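Local coordinates for protein putative D-lactate dehydrogenase (Chlamydomonas reinhardtii, PDB 4ZGS) that probably reduces pyruvate to D-lactate with NADH, as a chloroplast pyruvate reductase of the D-isomer specific 2-hydroxyacid dehydrogenase family, at residues 43-46 / 47-51; 67-70 / 71-74. All blocks are in the same frame, centred on the assembly; numbering follows the deposited sequence.

Contact 1. Residues 43-46 / 47-51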
loop_
_atom_site.group_PDB
_atom_site.type_symbol
_atom_site.label_atom_id
_atom_site.label_comp_id
_atom_site.label_asym_id
_atom_site.label_seq_id
_atom_site.Cartn_x
_atom_site.Cartn_y
_atom_site.Cartn_z
ATOM N N THR A 43 3.027 -14.032 20.690
ATOM C CA THR A 43 3.179 -13.663 19.291
ATOM C C THR A 43 4.653 -13.375 19.126
ATOM O O THR A 43 5.421 -13.571 20.066
ATOM C CB THR A 43 2.295 -12.452 18.893
ATOM O OG1 THR A 43 2.425 -11.415 19.869
ATOM C CG2 THR A 43 0.840 -12.846 18.853
ATOM N N GLN A 44 5.071 -12.910 17.961
ATOM C CA GLN A 44 6.499 -12.773 17.736
ATOM C C GLN A 44 7.197 -11.814 18.734
ATOM O O GLN A 44 8.343 -12.049 19.093
ATOM C CB GLN A 44 6.793 -12.330 16.317
ATOM C CG GLN A 44 8.232 -12.631 15.963
ATOM C CD GLN A 44 8.583 -14.082 16.248
ATOM O OE1 GLN A 44 9.476 -14.368 17.043
ATOM N NE2 GLN A 44 7.873 -15.006 15.605
ATOM N N TYR A 45 6.540 -10.719 19.112
ATOM C CA TYR A 45 7.194 -9.695 19.920
ATOM C C TYR A 45 7.394 -10.177 21.367
ATOM O O TYR A 45 8.373 -9.809 22.024
ATOM C CB TYR A 45 6.406 -8.370 19.872
ATOM C CG TYR A 45 5.247 -8.226 20.858
ATOM C CD1 TYR A 45 5.437 -7.609 22.101
ATOM C CD2 TYR A 45 3.956 -8.701 20.547
ATOM C CE1 TYR A 45 4.381 -7.453 23.005
ATOM C CE2 TYR A 45 2.889 -8.560 21.449
ATOM C CZ TYR A 45 3.111 -7.927 22.677
ATOM O OH TYR A 45 2.081 -7.763 23.583
ATOM N N VAL A 46 6.466 -11.018 21.818
ATOM C CA VAL A 46 6.519 -11.625 23.135
ATOM C C VAL A 46 7.643 -12.648 23.191
ATOM O O VAL A 46 8.332 -12.762 24.196
ATOM C CB VAL A 46 5.180 -12.301 23.505
ATOM C CG1 VAL A 46 5.223 -12.798 24.962
ATOM C CG2 VAL A 46 4.017 -11.347 23.274
ATOM N N LYS A 47 7.818 -13.401 22.111
ATOM C CA LYS A 47 8.952 -14.303 22.027
ATOM C C LYS A 47 10.222 -13.478 22.090
ATOM O O LYS A 47 11.174 -13.841 22.751
ATOM C CB LYS A 47 8.930 -15.153 20.758
ATOM C CG LYS A 47 7.809 -16.182 20.671
ATOM C CD LYS A 47 7.787 -16.830 19.282
ATOM C CE LYS A 47 6.721 -17.937 19.148
ATOM N NZ LYS A 47 6.924 -18.756 17.887
ATOM N N ASP A 48 10.266 -12.395 21.346
ATOM C CA ASP A 48 11.474 -11.593 21.318
ATOM C C ASP A 48 11.853 -11.004 22.704
ATOM O O ASP A 48 12.986 -11.128 23.117
ATOM C CB ASP A 48 11.343 -10.479 20.278
ATOM C CG ASP A 48 11.227 -11.015 18.832
ATOM O OD1 ASP A 48 11.637 -12.167 18.549
ATOM O OD2 ASP A 48 10.743 -10.257 17.962
ATOM N N PHE A 49 10.931 -10.291 23.354
ATOM C CA PHE A 49 11.252 -9.562 24.571
ATOM C C PHE A 49 11.129 -10.441 25.839
ATOM O O PHE A 49 11.806 -10.190 26.814
ATOM C CB PHE A 49 10.395 -8.289 24.695
ATOM C CG PHE A 49 9.124 -8.438 25.533
ATOM C CD1 PHE A 49 9.114 -8.086 26.906
ATOM C CD2 PHE A 49 7.943 -8.912 24.966
ATOM C CE1 PHE A 49 7.937 -8.200 27.689
ATOM C CE2 PHE A 49 6.762 -9.032 25.743
ATOM C CZ PHE A 49 6.765 -8.673 27.100
ATOM N N LEU A 50 10.264 -11.453 25.830
ATOM C CA LEU A 50 9.886 -12.113 27.083
ATOM C C LEU A 50 10.561 -13.486 27.275
ATOM O O LEU A 50 11.168 -13.730 28.321
ATOM C CB LEU A 50 8.367 -12.260 27.199
ATOM C CG LEU A 50 7.833 -12.747 28.553
ATOM C CD1 LEU A 50 8.523 -12.022 29.800
ATOM C CD2 LEU A 50 6.318 -12.606 28.627
ATOM N N ALA A 51 10.381 -14.394 26.318
ATOM C CA ALA A 51 10.836 -15.792 26.428
ATOM C C ALA A 51 12.297 -15.991 26.853
ATOM O O ALA A 51 12.598 -16.866 27.652
ATOM C CB ALA A 51 10.574 -16.535 25.085
#
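The rings of Tyr45 and Phe49, one helical turn apart, lie nearly parallel (planes 10° apart) yet slid past each other. With centroids 5.9 Å apart they barely overlap, and meet at Tyr45 CE1 and Phe49 CE2 (4.0 Å). One face of the Tyr45 ring carries CG2 of its neighbour Val46, offset toward the rim; one face of the Phe49 ring has Leu50 CB over its centre, and the carbonyl O of Tyr45 lies at its edge, near the ring plane. Tyr45 CG sits between the backbone N and carbonyl carbon (chi1 85°), which turns its ring the same way as that of Phe49. One residue on, Val46 CG1 and Leu50 CD2 touch at 3.8 Å, side by side. Phe49 N donates to Tyr45 O at 2.9 Å, with an N-H...O angle of 165°. Val46 O receives Leu50 N at 2.8 Å and, weakly, Ala51 N at 3.4 Å, evidence of a wider pi-type turn. Asp48 N donates to Gln44 O, but the acceptors Gln44 OE1 and Asp48 OD1 stand 3.4 Å apart, not bonded. The extended Lys47 chain carries NZ to a salt bridge with Glu65 OE2. Phe49 and Leu50 also pack on helix 341-359, and Tyr45 meets Val172 of a second subunit. The chemistry implies two-sided first two turns of helix 44-57: apolar groups bind them to the fold, while Lys47 is paired with Glu65 on the polar side.

Contact 2. Residues 67-70 / 71-74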
loop_
_atom_site.group_PDB
_atom_site.type_symbol
_atom_site.label_atom_id
_atom_site.label_comp_id
_atom_site.label_asym_id
_atom_site.label_seq_id
_atom_site.Cartn_x
_atom_site.Cartn_y
_atom_site.Cartn_z
ATOM N N PRO A 67 -4.474 -16.908 22.142
ATOM C CA PRO A 67 -4.860 -16.228 23.381
ATOM C C PRO A 67 -5.522 -17.205 24.317
ATOM O O PRO A 67 -5.677 -18.385 23.993
ATOM C CB PRO A 67 -5.863 -15.172 22.920
ATOM C CG PRO A 67 -6.434 -15.738 21.631
ATOM C CD PRO A 67 -5.294 -16.480 20.987
ATOM N N LEU A 68 -5.953 -16.704 25.461
ATOM C CA LEU A 68 -6.557 -17.561 26.451
ATOM C C LEU A 68 -8.082 -17.620 26.329
ATOM O O LEU A 68 -8.753 -16.596 26.269
ATOM C CB LEU A 68 -6.135 -17.114 27.850
ATOM C CG LEU A 68 -6.863 -17.673 29.069
ATOM C CD1 LEU A 68 -6.609 -19.169 29.199
ATOM C CD2 LEU A 68 -6.324 -16.925 30.274
ATOM N N ASP A 69 -8.596 -18.850 26.316
ATOM C CA ASP A 69 -10.030 -19.157 26.307
ATOM C C ASP A 69 -10.364 -20.145 27.381
ATOM O O ASP A 69 -9.565 -20.465 28.258
ATOM C CB ASP A 69 -10.499 -19.803 24.994
ATOM C CG ASP A 69 -10.242 -18.957 23.821
ATOM O OD1 ASP A 69 -10.312 -17.726 23.981
ATOM O OD2 ASP A 69 -9.958 -19.517 22.744
ATOM N N LYS A 70 -11.571 -20.656 27.244
ATOM C CA LYS A 70 -12.118 -21.654 28.121
ATOM C C LYS A 70 -11.424 -22.936 27.686
ATOM O O LYS A 70 -10.946 -23.732 28.504
ATOM C CB LYS A 70 -13.647 -21.735 27.957
ATOM C CG LYS A 70 -14.399 -20.455 28.355
ATOM C CD LYS A 70 -15.928 -20.565 28.178
ATOM C CE LYS A 70 -16.339 -20.769 26.711
ATOM N NZ LYS A 70 -16.121 -19.562 25.844
ATOM N N ASP A 71 -11.377 -23.108 26.367
ATOM C CA ASP A 71 -10.583 -24.134 25.692
ATOM C C ASP A 71 -9.048 -24.094 25.785
ATOM O O ASP A 71 -8.413 -25.148 25.797
ATOM C CB ASP A 71 -10.981 -24.129 24.219
ATOM C CG ASP A 71 -12.410 -24.597 24.010
ATOM O OD1 ASP A 71 -12.955 -25.268 24.912
ATOM O OD2 ASP A 71 -12.989 -24.282 22.954
ATOM N N THR A 72 -8.433 -22.921 25.883
ATOM C CA THR A 72 -6.973 -22.926 25.963
ATOM C C THR A 72 -6.478 -22.810 27.392
ATOM O O THR A 72 -5.273 -22.798 27.654
ATOM C CB THR A 72 -6.372 -21.787 25.130
ATOM O OG1 THR A 72 -6.954 -20.542 25.526
ATOM C CG2 THR A 72 -6.629 -22.039 23.641
ATOM N N ALA A 73 -7.412 -22.851 28.328
ATOM C CA ALA A 73 -7.069 -22.760 29.734
ATOM C C ALA A 73 -6.663 -24.143 30.199
ATOM O O ALA A 73 -5.849 -24.318 31.091
ATOM C CB ALA A 73 -8.244 -22.250 30.539
ATOM N N GLN A 74 -7.223 -25.127 29.530
ATOM C CA GLN A 74 -6.948 -26.514 29.810
ATOM C C GLN A 74 -5.498 -26.837 29.495
ATOM O O GLN A 74 -4.988 -27.907 29.854
ATOM C CB GLN A 74 -7.921 -27.362 29.003
ATOM C CG GLN A 74 -9.360 -26.985 29.365
ATOM C CD GLN A 74 -10.403 -27.600 28.454
ATOM O OE1 GLN A 74 -10.131 -27.912 27.292
ATOM N NE2 GLN A 74 -11.612 -27.773 28.976
#
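Asp71 sets its CB beside Asp69 CB, 4.4 Å away, the first side-chain approach across the bend. Thr72 carries the polar contact. Its hydroxyl lies between the backbone N and carbonyl carbon (chi1 54°), a rotation that brings OG1 back against the preceding chain. There Thr72 OG1 donates to Pro67 O at 2.9 Å, in the carbonyl plane on a lone pair, with a C=O...donor angle of 128°. The same oxygen accepts Asp69 N at a modelled 2.5 Å, very short, so that its exact length is doubtful. Ala73 supplies the apolar part: its CB lies 3.7 Å from Leu68 CD1, and both side chains also rest on Leu98 of helix 92-101. Gln74 brings CG within 3.7 Å of Lys70 O. Outside the pair, Leu68 N is bonded to Asp88 OD1 and Thr72 O to the Tyr40 hydroxyl. The well-placed bond to Pro67 O, joined by the less certain one from Asp69 N, implies that the Thr72 side chain bridges two backbone groups and probably holds the bend of this loop, with Leu68 and Ala73 packed on helix 92-101.

From the N terminus, strand 36-39 leads into contact 1, which closes the first turns of helix 44-57 by local bonds. The helix runs on to strand 60-63, completing a beta-alpha-beta unit of the five-stranded parallel sheet. Contact 2 then closes a short bend in the loop between strands 60-63 and 81-84. The two are in series, neither nested nor crossed; the centres of contact 1 and contact 2 are about 19 Å apart, and the nearest atoms of contact 1 and contact 2 about 7 Å apart. Contact 1 ties its helix to helix 341-359 and to two neighbouring subunits, whereas contact 2 fastens the loop to helix 92-101. Both lie away from the annotated NAD-binding residues.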